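Sensory box/GGDEF domain protein (Colwellia psychrerythraea, PDB 3LYX) probably senses a signal through this N-terminal PAS domain and passes it to a GGDEF domain of the kind that makes cyclic di-GMP. Local coordinates at residues K11-V16 with D31-S36; V16-V21 with L112-D117; T38-S43 with I82-K87; Q75-G80 with E95-P100. One frame throughout, in Å; residues are numbered along the deposited sequence.

Interaction 1 (K11-V16 with D31-S36); sequences KAFDYV and DWNKGS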
loop_
_atom_site.group_PDB
_atom_site.type_symbol
_atom_site.label_atom_id
_atom_site.label_comp_id
_atom_site.label_asym_id
_atom_site.label_seq_id
_atom_site.Cartn_x
_atom_site.Cartn_y
_atom_site.Cartn_z
ATOM N N LYS B 11 -3.805 -5.938 6.724
ATOM C CA LYS B 11 -2.902 -5.338 7.701
ATOM C C LYS B 11 -2.042 -4.231 7.087
ATOM O O LYS B 11 -1.838 -3.185 7.701
ATOM C CB LYS B 11 -2.001 -6.427 8.295
ATOM C CG LYS B 11 -0.877 -5.934 9.194
ATOM C CD LYS B 11 -1.372 -5.538 10.571
ATOM C CE LYS B 11 -0.194 -5.377 11.526
ATOM N NZ LYS B 11 -0.623 -5.190 12.938
ATOM N N ALA B 12 -1.538 -4.458 5.874
ATOM C CA ALA B 12 -0.693 -3.470 5.206
ATOM C C ALA B 12 -1.417 -2.144 4.969
ATOM O O ALA B 12 -0.785 -1.084 4.855
ATOM C CB ALA B 12 -0.183 -4.028 3.879
ATOM N N PHE B 13 -2.742 -2.215 4.897
ATOM C CA PHE B 13 -3.588 -1.046 4.660
ATOM C C PHE B 13 -3.128 0.232 5.363
ATOM O O PHE B 13 -2.843 1.235 4.711
ATOM C CB PHE B 13 -5.025 -1.363 5.080
ATOM C CG PHE B 13 -6.028 -0.320 4.672
ATOM C CD1 PHE B 13 -6.362 -0.146 3.334
ATOM C CD2 PHE B 13 -6.673 0.456 5.633
ATOM C CE1 PHE B 13 -7.329 0.782 2.957
ATOM C CE2 PHE B 13 -7.644 1.388 5.265
ATOM C CZ PHE B 13 -7.972 1.551 3.925
ATOM N N ASP B 14 -3.051 0.213 6.688
ATOM C CA ASP B 14 -2.630 1.417 7.396
ATOM C C ASP B 14 -1.128 1.615 7.552
ATOM O O ASP B 14 -0.698 2.481 8.312
ATOM C CB ASP B 14 -3.302 1.511 8.772
ATOM C CG ASP B 14 -4.692 2.139 8.700
ATOM O OD1 ASP B 14 -4.854 3.142 7.972
ATOM O OD2 ASP B 14 -5.617 1.636 9.374
ATOM N N TYR B 15 -0.334 0.836 6.822
ATOM C CA TYR B 15 1.118 0.970 6.907
ATOM C C TYR B 15 1.788 1.422 5.614
ATOM O O TYR B 15 2.917 1.892 5.640
ATOM C CB TYR B 15 1.736 -0.342 7.388
ATOM C CG TYR B 15 1.387 -0.637 8.825
ATOM C CD1 TYR B 15 1.925 0.126 9.857
ATOM C CD2 TYR B 15 0.503 -1.659 9.151
ATOM C CE1 TYR B 15 1.595 -0.120 11.181
ATOM C CE2 TYR B 15 0.165 -1.913 10.472
ATOM C CZ TYR B 15 0.719 -1.140 11.483
ATOM O OH TYR B 15 0.419 -1.402 12.799
ATOM N N VAL B 16 1.099 1.288 4.487
ATOM C CA VAL B 16 1.675 1.708 3.214
ATOM C C VAL B 16 1.732 3.236 3.092
ATOM O O VAL B 16 1.003 3.953 3.779
ATOM C CB VAL B 16 0.868 1.130 2.021
ATOM C CG1 VAL B 16 0.916 -0.399 2.048
ATOM C CG2 VAL B 16 -0.588 1.619 2.081
ATOM N N ASP B 31 -13.789 3.756 3.145
ATOM C CA ASP B 31 -12.564 3.362 3.851
ATOM C C ASP B 31 -11.469 4.353 3.466
ATOM O O ASP B 31 -11.457 4.892 2.357
ATOM C CB ASP B 31 -12.151 1.914 3.555
ATOM C CG ASP B 31 -11.600 1.194 4.807
ATOM O OD1 ASP B 31 -11.543 -0.050 4.815
ATOM O OD2 ASP B 31 -11.227 1.870 5.790
ATOM N N TRP B 32 -10.557 4.589 4.400
ATOM C CA TRP B 32 -9.507 5.590 4.252
ATOM C C TRP B 32 -8.348 5.129 5.136
ATOM O O TRP B 32 -8.564 4.833 6.309
ATOM C CB TRP B 32 -10.129 6.909 4.754
ATOM C CG TRP B 32 -9.306 8.156 4.783
ATOM C CD1 TRP B 32 -8.554 8.619 5.824
ATOM C CD2 TRP B 32 -9.243 9.159 3.767
ATOM N NE1 TRP B 32 -8.034 9.852 5.523
ATOM C CE2 TRP B 32 -8.440 10.208 4.264
ATOM C CE3 TRP B 32 -9.790 9.274 2.480
ATOM C CZ2 TRP B 32 -8.168 11.358 3.523
ATOM C CZ3 TRP B 32 -9.521 10.417 1.741
ATOM C CH2 TRP B 32 -8.717 11.445 2.266
ATOM N N ASN B 33 -7.134 5.049 4.590
ATOM C CA ASN B 33 -5.984 4.608 5.391
ATOM C C ASN B 33 -5.134 5.798 5.822
ATOM O O ASN B 33 -5.394 6.934 5.418
ATOM C CB ASN B 33 -5.125 3.604 4.602
ATOM C CG ASN B 33 -4.407 4.243 3.421
ATOM O OD1 ASN B 33 -4.808 5.296 2.930
ATOM N ND2 ASN B 33 -3.346 3.594 2.948
ATOM N N LYS B 34 -4.118 5.539 6.641
ATOM C CA LYS B 34 -3.241 6.595 7.140
ATOM C C LYS B 34 -2.588 7.353 6.000
ATOM O O LYS B 34 -2.404 8.575 6.073
ATOM C CB LYS B 34 -2.159 6.008 8.047
ATOM C CG LYS B 34 -2.688 5.183 9.223
ATOM C CD LYS B 34 -3.543 6.015 10.178
ATOM C CE LYS B 34 -4.079 5.155 11.321
ATOM N NZ LYS B 34 -4.894 5.933 12.306
ATOM N N GLY B 35 -2.230 6.618 4.947
ATOM C CA GLY B 35 -1.610 7.233 3.789
ATOM C C GLY B 35 -2.436 8.372 3.220
ATOM O O GLY B 35 -1.892 9.399 2.821
ATOM N N SER B 36 -3.753 8.196 3.179
ATOM C CA SER B 36 -4.624 9.239 2.647
ATOM C C SER B 36 -4.670 10.429 3.601
ATOM O O SER B 36 -4.765 11.578 3.169
ATOM C CB SER B 36 -6.030 8.685 2.409
ATOM O OG SER B 36 -6.019 7.708 1.377
HETATM O O HOH W 1 -1.588 3.694 5.322
#
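The ring of F13 lies over the side chain of N33, whose CB sits above one ring face in a CH-pi contact 3.5 Å from the ring centroid. The setting is a helix N-cap in a PAS fold: N33 follows strand 29-32 and directly precedes helix 34-40, and its OD1 accepts from S36 N. CG of N33 lies between its backbone N and carbonyl carbon (chi1 68°), and the amide beyond it works at both ends. While OD1 caps the helix and also takes the N-H of I20, ND2 donates to F13 O at 3.0 Å and to D18 O. The bond to F13 O is fairly straight, 161° at the hydrogen, and lies in the amide plane of N33. D14 reaches the same helix start from the flank. Its OD1 accepts from K34 N at 2.8 Å, and the CG of K34 packs against that oxygen at 3.2 Å. D31 OD2 approaches the F13 ring obliquely, 3.7 Å from CE2, while OD1 of D31 is in a salt bridge with R9 of the second subunit. One water completes the junction, donating to F13 O and to V16 O and accepting from G35 N at 3.0 Å.

Interaction 2 (V16-V21 with L112-D117); sequences VFDAIV and LGINRD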
loop_
_atom_site.group_PDB
_atom_site.type_symbol
_atom_site.label_atom_id
_atom_site.label_comp_id
_atom_site.label_asym_id
_atom_site.label_seq_id
_atom_site.Cartn_x
_atom_site.Cartn_y
_atom_site.Cartn_z
ATOM N N VAL B 16 1.099 1.288 4.487
ATOM C CA VAL B 16 1.675 1.708 3.214
ATOM C C VAL B 16 1.732 3.236 3.092
ATOM O O VAL B 16 1.003 3.953 3.779
ATOM C CB VAL B 16 0.868 1.130 2.021
ATOM C CG1 VAL B 16 0.916 -0.399 2.048
ATOM C CG2 VAL B 16 -0.588 1.619 2.081
ATOM N N PHE B 17 2.609 3.729 2.226
ATOM C CA PHE B 17 2.743 5.163 2.014
ATOM C C PHE B 17 1.656 5.602 1.040
ATOM O O PHE B 17 1.279 6.772 0.989
ATOM C CB PHE B 17 4.119 5.488 1.438
ATOM C CG PHE B 17 4.314 6.943 1.109
ATOM C CD1 PHE B 17 4.199 7.920 2.098
ATOM C CD2 PHE B 17 4.629 7.337 -0.191
ATOM C CE1 PHE B 17 4.397 9.277 1.798
ATOM C CE2 PHE B 17 4.830 8.686 -0.503
ATOM C CZ PHE B 17 4.713 9.659 0.496
ATOM N N ASP B 18 1.179 4.647 0.254
ATOM C CA ASP B 18 0.116 4.884 -0.713
ATOM C C ASP B 18 -1.152 5.351 -0.011
ATOM O O ASP B 18 -1.517 4.819 1.029
ATOM C CB ASP B 18 -0.203 3.587 -1.452
ATOM C CG ASP B 18 0.966 3.078 -2.261
ATOM O OD1 ASP B 18 0.961 3.316 -3.490
ATOM O OD2 ASP B 18 1.884 2.453 -1.661
ATOM N N ALA B 19 -1.828 6.336 -0.586
ATOM C CA ALA B 19 -3.085 6.812 -0.015
ATOM C C ALA B 19 -4.195 5.990 -0.664
ATOM O O ALA B 19 -4.459 6.111 -1.870
ATOM C CB ALA B 19 -3.270 8.285 -0.324
ATOM N N ILE B 20 -4.822 5.129 0.129
ATOM C CA ILE B 20 -5.909 4.291 -0.357
ATOM C C ILE B 20 -7.243 4.951 -0.012
ATOM O O ILE B 20 -7.464 5.358 1.129
ATOM C CB ILE B 20 -5.897 2.890 0.308
ATOM C CG1 ILE B 20 -4.535 2.209 0.108
ATOM C CG2 ILE B 20 -7.005 2.021 -0.286
ATOM C CD1 ILE B 20 -4.162 2.014 -1.341
ATOM N N VAL B 21 -8.124 5.070 -1.000
ATOM C CA VAL B 21 -9.446 5.645 -0.773
ATOM C C VAL B 21 -10.457 4.723 -1.428
ATOM O O VAL B 21 -10.485 4.584 -2.656
ATOM C CB VAL B 21 -9.586 7.056 -1.387
ATOM C CG1 VAL B 21 -10.972 7.627 -1.086
ATOM C CG2 VAL B 21 -8.510 7.970 -0.833
ATOM N N LEU B 112 -11.930 1.372 -5.799
ATOM C CA LEU B 112 -10.705 1.398 -5.016
ATOM C C LEU B 112 -9.789 2.425 -5.667
ATOM O O LEU B 112 -9.472 2.319 -6.853
ATOM C CB LEU B 112 -10.037 0.017 -5.035
ATOM C CG LEU B 112 -8.686 -0.147 -4.316
ATOM C CD1 LEU B 112 -8.877 -0.055 -2.810
ATOM C CD2 LEU B 112 -8.085 -1.506 -4.667
ATOM N N GLY B 113 -9.391 3.434 -4.903
ATOM C CA GLY B 113 -8.497 4.444 -5.433
ATOM C C GLY B 113 -7.129 4.380 -4.763
ATOM O O GLY B 113 -7.046 4.218 -3.544
ATOM N N ILE B 114 -6.067 4.482 -5.560
ATOM C CA ILE B 114 -4.685 4.469 -5.057
ATOM C C ILE B 114 -4.077 5.799 -5.499
ATOM O O ILE B 114 -4.143 6.156 -6.676
ATOM C CB ILE B 114 -3.846 3.297 -5.661
ATOM C CG1 ILE B 114 -4.404 1.949 -5.206
ATOM C CG2 ILE B 114 -2.386 3.403 -5.189
ATOM C CD1 ILE B 114 -5.811 1.684 -5.646
ATOM N N ASN B 115 -3.476 6.532 -4.571
ATOM C CA ASN B 115 -2.944 7.841 -4.916
ATOM C C ASN B 115 -1.550 8.125 -4.349
ATOM O O ASN B 115 -1.180 7.594 -3.303
ATOM C CB ASN B 115 -3.932 8.908 -4.423
ATOM C CG ASN B 115 -5.346 8.686 -4.946
ATOM O OD1 ASN B 115 -5.715 9.196 -6.006
ATOM N ND2 ASN B 115 -6.136 7.909 -4.212
ATOM N N ARG B 116 -0.800 8.980 -5.046
ATOM C CA ARG B 116 0.552 9.375 -4.639
ATOM C C ARG B 116 0.870 10.812 -5.050
ATOM O O ARG B 116 0.675 11.205 -6.202
ATOM C CB ARG B 116 1.608 8.452 -5.260
ATOM C CG ARG B 116 1.759 7.095 -4.581
ATOM C CD ARG B 116 2.762 6.238 -5.337
ATOM N NE ARG B 116 2.318 5.970 -6.702
ATOM C CZ ARG B 116 1.371 5.092 -7.029
ATOM N NH1 ARG B 116 0.760 4.379 -6.089
ATOM N NH2 ARG B 116 1.025 4.932 -8.298
ATOM N N ASP B 117 1.378 11.588 -4.102
ATOM C CA ASP B 117 1.740 12.974 -4.350
ATOM C C ASP B 117 2.797 13.075 -5.439
ATOM O O ASP B 117 3.781 12.337 -5.438
ATOM C CB ASP B 117 2.264 13.625 -3.067
ATOM C CG ASP B 117 2.954 14.947 -3.329
ATOM O OD1 ASP B 117 2.436 15.735 -4.149
ATOM O OD2 ASP B 117 4.014 15.201 -2.714
HETATM O O HOH W 2 1.176 8.394 -1.394
#
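D18 meets R116 in a salt bridge just ahead of the point where strand 19-24 pairs with strand 108-117. NH1 of R116 donates to D18 OD1 at 2.8 Å, and the oxygen lies at the edge of the guanidinium, close to its plane, with the carboxylate plane turned 73° away. The bend at chi3 of R116 (-62°) turns NE back from the extended line and helps bring the group alongside D18. The carboxylate is gripped further at the dimer interface, where OD1 takes F17 N of the second subunit and OD2 takes D18 N of that subunit. Such a concentration of donors would be expected to stabilise the charged form.

Beyond it the backbones form an antiparallel ladder. A19 with N115 and V21 with G113 are hydrogen-bonded pairs, each using both N-H and C=O; A19 N to N115 O measures 3.1 Å and V21 N to G113 O 2.9 Å. A19 O has a second, weak donor in N115 ND2 at 3.4 Å, whereas OD1 of N115 is satisfied by S96 OG. N115 O likewise receives a water at 3.1 Å, which also donates to F17 O. On the face carrying I20 and I114, the two side chains run side by side, with I20 CD1 3.9 Å from I114 CG1, and I20 CG2 touches L112 CD1.

The pair occupies the middle of the five-stranded PAS sheet: strand 91-102 bonds to the far edge of 112-117, helix 34-40 covers the face of A19, V21 and N115, and V16 of the second subunit packs on I20.

Interaction 3 (T38-S43 with I82-K87); sequences TLYGYS and IRMLHK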
loop_
_atom_site.group_PDB
_atom_site.type_symbol
_atom_site.label_atom_id
_atom_site.label_comp_id
_atom_site.label_asym_id
_atom_site.label_seq_id
_atom_site.Cartn_x
_atom_site.Cartn_y
_atom_site.Cartn_z
ATOM N N THR B 38 -2.223 11.473 5.441
ATOM C CA THR B 38 -0.972 12.188 5.200
ATOM C C THR B 38 -1.039 12.973 3.901
ATOM O O THR B 38 -0.592 14.117 3.837
ATOM C CB THR B 38 0.243 11.221 5.111
ATOM O OG1 THR B 38 0.420 10.540 6.360
ATOM C CG2 THR B 38 1.521 11.991 4.795
ATOM N N LEU B 39 -1.613 12.373 2.864
ATOM C CA LEU B 39 -1.686 13.045 1.571
ATOM C C LEU B 39 -2.726 14.150 1.455
ATOM O O LEU B 39 -2.414 15.254 1.007
ATOM C CB LEU B 39 -1.938 12.026 0.462
ATOM C CG LEU B 39 -2.097 12.567 -0.960
ATOM C CD1 LEU B 39 -0.781 13.181 -1.452
ATOM C CD2 LEU B 39 -2.513 11.428 -1.859
ATOM N N TYR B 40 -3.958 13.845 1.855
ATOM C CA TYR B 40 -5.061 14.789 1.736
ATOM C C TYR B 40 -5.275 15.716 2.926
ATOM O O TYR B 40 -5.854 16.802 2.772
ATOM C CB TYR B 40 -6.353 14.019 1.447
ATOM C CG TYR B 40 -6.338 13.274 0.127
ATOM C CD1 TYR B 40 -6.364 13.963 -1.084
ATOM C CD2 TYR B 40 -6.278 11.874 0.089
ATOM C CE1 TYR B 40 -6.327 13.269 -2.313
ATOM C CE2 TYR B 40 -6.244 11.178 -1.119
ATOM C CZ TYR B 40 -6.267 11.884 -2.315
ATOM O OH TYR B 40 -6.230 11.205 -3.514
ATOM N N GLY B 41 -4.831 15.290 4.107
ATOM C CA GLY B 41 -4.979 16.119 5.291
ATOM C C GLY B 41 -6.088 15.720 6.245
ATOM O O GLY B 41 -6.058 16.105 7.409
ATOM N N TYR B 42 -7.060 14.949 5.765
ATOM C CA TYR B 42 -8.197 14.513 6.584
ATOM C C TYR B 42 -7.938 13.177 7.274
ATOM O O TYR B 42 -7.272 12.309 6.712
ATOM C CB TYR B 42 -9.439 14.338 5.714
ATOM C CG TYR B 42 -9.831 15.540 4.890
ATOM C CD1 TYR B 42 -10.668 16.531 5.418
ATOM C CD2 TYR B 42 -9.411 15.664 3.564
ATOM C CE1 TYR B 42 -11.084 17.608 4.641
ATOM C CE2 TYR B 42 -9.817 16.734 2.782
ATOM C CZ TYR B 42 -10.658 17.700 3.325
ATOM O OH TYR B 42 -11.092 18.740 2.545
ATOM N N SER B 43 -8.478 13.016 8.484
ATOM C CA SER B 43 -8.333 11.770 9.245
ATOM C C SER B 43 -9.525 10.885 8.866
ATOM O O SER B 43 -10.448 11.359 8.211
ATOM C CB SER B 43 -8.348 12.056 10.755
ATOM O OG SER B 43 -9.591 12.609 11.177
ATOM N N ILE B 82 -3.986 13.962 -11.818
ATOM C CA ILE B 82 -4.993 14.987 -11.597
ATOM C C ILE B 82 -4.637 15.936 -10.462
ATOM O O ILE B 82 -3.733 15.665 -9.675
ATOM C CB ILE B 82 -6.339 14.306 -11.270
ATOM C CG1 ILE B 82 -6.161 13.390 -10.049
ATOM C CG2 ILE B 82 -6.809 13.474 -12.473
ATOM C CD1 ILE B 82 -7.433 12.709 -9.581
ATOM N N ARG B 83 -5.345 17.057 -10.388
ATOM C CA ARG B 83 -5.100 18.004 -9.313
ATOM C C ARG B 83 -5.714 17.452 -8.032
ATOM O O ARG B 83 -6.618 16.613 -8.064
ATOM C CB ARG B 83 -5.695 19.379 -9.632
ATOM C CG ARG B 83 -4.880 20.185 -10.638
ATOM C CD ARG B 83 -5.367 21.619 -10.734
ATOM N NE ARG B 83 -6.773 21.682 -11.115
ATOM C CZ ARG B 83 -7.470 22.808 -11.229
ATOM N NH1 ARG B 83 -6.891 23.978 -10.991
ATOM N NH2 ARG B 83 -8.750 22.764 -11.585
ATOM N N MET B 84 -5.215 17.941 -6.909
ATOM C CA MET B 84 -5.660 17.503 -5.601
ATOM C C MET B 84 -5.914 18.746 -4.744
ATOM O O MET B 84 -5.173 19.727 -4.831
ATOM C CB MET B 84 -4.550 16.641 -4.994
ATOM C CG MET B 84 -4.790 16.127 -3.605
ATOM S SD MET B 84 -3.213 15.844 -2.783
ATOM C CE MET B 84 -3.223 17.269 -1.682
ATOM N N LEU B 85 -6.974 18.716 -3.943
ATOM C CA LEU B 85 -7.297 19.833 -3.062
ATOM C C LEU B 85 -7.113 19.357 -1.626
ATOM O O LEU B 85 -7.882 18.526 -1.128
ATOM C CB LEU B 85 -8.739 20.303 -3.281
ATOM C CG LEU B 85 -9.223 21.403 -2.322
ATOM C CD1 LEU B 85 -8.329 22.627 -2.443
ATOM C CD2 LEU B 85 -10.672 21.763 -2.617
ATOM N N HIS B 86 -6.076 19.874 -0.971
ATOM C CA HIS B 86 -5.762 19.492 0.400
ATOM C C HIS B 86 -6.742 20.122 1.376
ATOM O O HIS B 86 -7.391 21.113 1.061
ATOM C CB HIS B 86 -4.328 19.915 0.749
ATOM C CG HIS B 86 -3.835 19.370 2.057
ATOM N ND1 HIS B 86 -4.203 19.903 3.274
ATOM C CD2 HIS B 86 -3.014 18.329 2.336
ATOM C CE1 HIS B 86 -3.629 19.215 4.245
ATOM N NE2 HIS B 86 -2.902 18.254 3.704
ATOM N N LYS B 87 -6.851 19.531 2.559
ATOM C CA LYS B 87 -7.752 20.039 3.581
ATOM C C LYS B 87 -7.410 21.482 3.957
ATOM O O LYS B 87 -8.308 22.293 4.177
ATOM C CB LYS B 87 -7.702 19.156 4.831
ATOM C CG LYS B 87 -8.465 19.744 6.006
ATOM C CD LYS B 87 -8.475 18.822 7.201
ATOM C CE LYS B 87 -9.087 19.512 8.417
ATOM N NZ LYS B 87 -10.478 20.012 8.168
HETATM O O HOH W 3 -1.279 16.477 5.308
HETATM O O HOH W 4 -10.163 18.949 0.156
#
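The backbones of Y40 and K87 meet where helix 34-40 ends and strand 78-85 runs out, joined by a single hydrogen bond from K87 N to Y40 O of 2.9 Å, nearly in line with the carbonyl. G41, with positive phi (103°), turns the chain out of the helix, and its CA comes within 3.4 Å of H86 NE2. The same Y40 oxygen stands over the centre of the H86 imidazole, 3.2 Å above its plane. A water at the ring's edge links NE2 to T38 O, while ND1 accepts from D88 N. K87 lays its CB over the centre of the Y42 ring in a CH-pi contact, 3.7 Å from the centroid. Its extended chain carries CG and CD on past CE1 and CD1. The Y42 hydroxyl donates to a second water, which bridges to L85 O. M84 packs against both L39 and Y40: its CG is 3.5 Å from Y40 CE1, and its sulfur makes an oblique Met-aromatic contact with that ring and lies 3.8 Å from L39 CD1. The arrangement belongs to the PAS fold, in which short helices pack across one face of the antiparallel sheet; here M84 brings 78-85, an outermost strand, against helix 34-40.

Interaction 4 (Q75-G80 with E95-P100); sequences QGKWTG and ESMCVP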
loop_
_atom_site.group_PDB
_atom_site.type_symbol
_atom_site.label_atom_id
_atom_site.label_comp_id
_atom_site.label_asym_id
_atom_site.label_seq_id
_atom_site.Cartn_x
_atom_site.Cartn_y
_atom_site.Cartn_z
ATOM N N GLN B 75 -11.412 -0.279 -20.232
ATOM C CA GLN B 75 -10.278 -1.091 -19.797
ATOM C C GLN B 75 -10.450 -1.760 -18.438
ATOM O O GLN B 75 -9.662 -2.636 -18.075
ATOM C CB GLN B 75 -8.999 -0.245 -19.769
ATOM C CG GLN B 75 -8.556 0.281 -21.121
ATOM C CD GLN B 75 -8.291 -0.831 -22.117
ATOM O OE1 GLN B 75 -7.459 -1.710 -21.881
ATOM N NE2 GLN B 75 -9.001 -0.799 -23.243
ATOM N N GLY B 76 -11.465 -1.349 -17.688
ATOM C CA GLY B 76 -11.683 -1.939 -16.381
ATOM C C GLY B 76 -10.801 -1.296 -15.332
ATOM O O GLY B 76 -10.726 -1.756 -14.194
ATOM N N LYS B 77 -10.127 -0.222 -15.721
ATOM C CA LYS B 77 -9.245 0.507 -14.825
ATOM C C LYS B 77 -9.041 1.927 -15.338
ATOM O O LYS B 77 -9.220 2.202 -16.523
ATOM C CB LYS B 77 -7.881 -0.187 -14.735
ATOM C CG LYS B 77 -6.805 0.673 -14.075
ATOM C CD LYS B 77 -5.427 0.019 -14.078
ATOM C CE LYS B 77 -5.417 -1.284 -13.299
ATOM N NZ LYS B 77 -4.030 -1.813 -13.149
ATOM N N TRP B 78 -8.667 2.826 -14.438
ATOM C CA TRP B 78 -8.395 4.206 -14.808
ATOM C C TRP B 78 -7.119 4.677 -14.115
ATOM O O TRP B 78 -6.886 4.361 -12.950
ATOM C CB TRP B 78 -9.535 5.124 -14.378
ATOM C CG TRP B 78 -9.213 6.579 -14.569
ATOM C CD1 TRP B 78 -9.397 7.319 -15.704
ATOM C CD2 TRP B 78 -8.615 7.459 -13.607
ATOM N NE1 TRP B 78 -8.957 8.611 -15.507
ATOM C CE2 TRP B 78 -8.471 8.723 -14.228
ATOM C CE3 TRP B 78 -8.188 7.303 -12.278
ATOM C CZ2 TRP B 78 -7.917 9.829 -13.562
ATOM C CZ3 TRP B 78 -7.637 8.404 -11.614
ATOM C CH2 TRP B 78 -7.508 9.652 -12.261
ATOM N N THR B 79 -6.294 5.423 -14.839
ATOM C CA THR B 79 -5.076 5.979 -14.265
ATOM C C THR B 79 -4.944 7.378 -14.841
ATOM O O THR B 79 -5.336 7.624 -15.978
ATOM C CB THR B 79 -3.816 5.165 -14.643
ATOM O OG1 THR B 79 -3.614 5.231 -16.058
ATOM C CG2 THR B 79 -3.964 3.705 -14.218
ATOM N N GLY B 80 -4.408 8.299 -14.057
ATOM C CA GLY B 80 -4.249 9.653 -14.547
ATOM C C GLY B 80 -3.554 10.518 -13.523
ATOM O O GLY B 80 -3.405 10.122 -12.374
ATOM N N GLU B 95 -0.600 11.216 -8.685
ATOM C CA GLU B 95 -0.664 10.160 -9.682
ATOM C C GLU B 95 -1.769 9.304 -9.072
ATOM O O GLU B 95 -1.681 8.913 -7.907
ATOM C CB GLU B 95 0.653 9.379 -9.744
ATOM C CG GLU B 95 0.528 8.046 -10.478
ATOM C CD GLU B 95 1.876 7.444 -10.833
ATOM O OE1 GLU B 95 2.757 7.380 -9.949
ATOM O OE2 GLU B 95 2.050 7.033 -12.001
ATOM N N SER B 96 -2.812 9.030 -9.841
ATOM C CA SER B 96 -3.936 8.275 -9.308
ATOM C C SER B 96 -4.389 7.111 -10.185
ATOM O O SER B 96 -4.209 7.119 -11.407
ATOM C CB SER B 96 -5.105 9.246 -9.056
ATOM O OG SER B 96 -6.247 8.571 -8.554
ATOM N N MET B 97 -4.977 6.111 -9.540
ATOM C CA MET B 97 -5.481 4.928 -10.223
ATOM C C MET B 97 -6.793 4.533 -9.558
ATOM O O MET B 97 -6.954 4.673 -8.350
ATOM C CB MET B 97 -4.474 3.789 -10.099
ATOM C CG MET B 97 -4.882 2.493 -10.774
ATOM S SD MET B 97 -3.917 1.125 -10.096
ATOM C CE MET B 97 -4.822 0.844 -8.617
ATOM N N CYS B 98 -7.730 4.037 -10.351
ATOM C CA CYS B 98 -9.025 3.629 -9.832
ATOM C C CYS B 98 -9.502 2.352 -10.515
ATOM O O CYS B 98 -9.463 2.239 -11.741
ATOM C CB CYS B 98 -10.052 4.747 -10.059
ATOM S SG CYS B 98 -11.685 4.438 -9.312
ATOM N N VAL B 99 -9.920 1.378 -9.714
ATOM C CA VAL B 99 -10.446 0.127 -10.245
ATOM C C VAL B 99 -11.713 -0.194 -9.467
ATOM O O VAL B 99 -11.866 0.217 -8.317
ATOM C CB VAL B 99 -9.436 -1.053 -10.131
ATOM C CG1 VAL B 99 -8.155 -0.700 -10.880
ATOM C CG2 VAL B 99 -9.135 -1.380 -8.671
ATOM N N PRO B 100 -12.644 -0.929 -10.086
ATOM C CA PRO B 100 -13.894 -1.278 -9.412
ATOM C C PRO B 100 -13.724 -2.356 -8.356
ATOM O O PRO B 100 -12.861 -3.230 -8.483
ATOM C CB PRO B 100 -14.779 -1.737 -10.565
ATOM C CG PRO B 100 -13.811 -2.406 -11.468
ATOM C CD PRO B 100 -12.616 -1.463 -11.460
#
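S96 and G80 open the pairing of a beta hairpin, strands 78-85 and 91-102, at one side of the antiparallel PAS sheet. Walking along 95-100, E95 contributes little here and its OE1 turns to a long, weak ion pair with R116. S96 forms a hydrogen-bonded pair with G80: S96 N gives its hydrogen to G80 O at 2.8 Å, and S96 O receives G80 N. Its OG, anti to the backbone N (chi1 179°), lies at the edge of the W78 indole, 3.4 Å from CZ3 and near the ring plane, while it bonds to N115 on the neighbouring strand. M97 comes next, in the non-hydrogen-bonded pair with T79, and the two alpha carbons approach to 4.2 Å. M97 CA makes a CA-H...O contact of 3.1 Å with W78 O, and its CG rests against T79 CG2 on the face opposite the indole. C98 returns to the face of W78; its N donates to W78 O and its O accepts from W78 N, while CB lies 3.9 Å from CE3. The indole reaches from C98 to S96, with G80 N of its own strand over one face, and helix 61-75 packs on it through V68 and A71. V99 belongs with K77 on the face of M97. The two side chains lie side by side, pointing the same way, with V99 CG1 3.7 Å from K77 CE, and Y15 of the second subunit packs on both M97 and V99. P100 ends the contact; its ring atom CD touches O of G76, the residue with which the chain leaves helix 61-75, at 3.3 Å.

In the fold
Within one PAS sheet, ordered 29-32, 19-24, 108-117, 91-102, 78-85, interactions 2 and 4 pair strands, while 1 and 3 fasten the 11-16 loop and helix 34-40 to its outermost strands. Interactions 1 and 2 alternate along the sequence, share V16 and have centres about 8 Å apart. Interaction 2 joins the early strand to the last one, and both interactions 3 and 4 fall within the span it encloses. Interaction 3 shares helix 34-40 with interaction 1 and strand 78-85 with interaction 4, although the centres of 3 and 4 are about 18 Å apart. Interactions 1, 2 and 4 touch the second subunit, so the sheet carries helices on one face and, with the 11-16 loop, meets that subunit on the other.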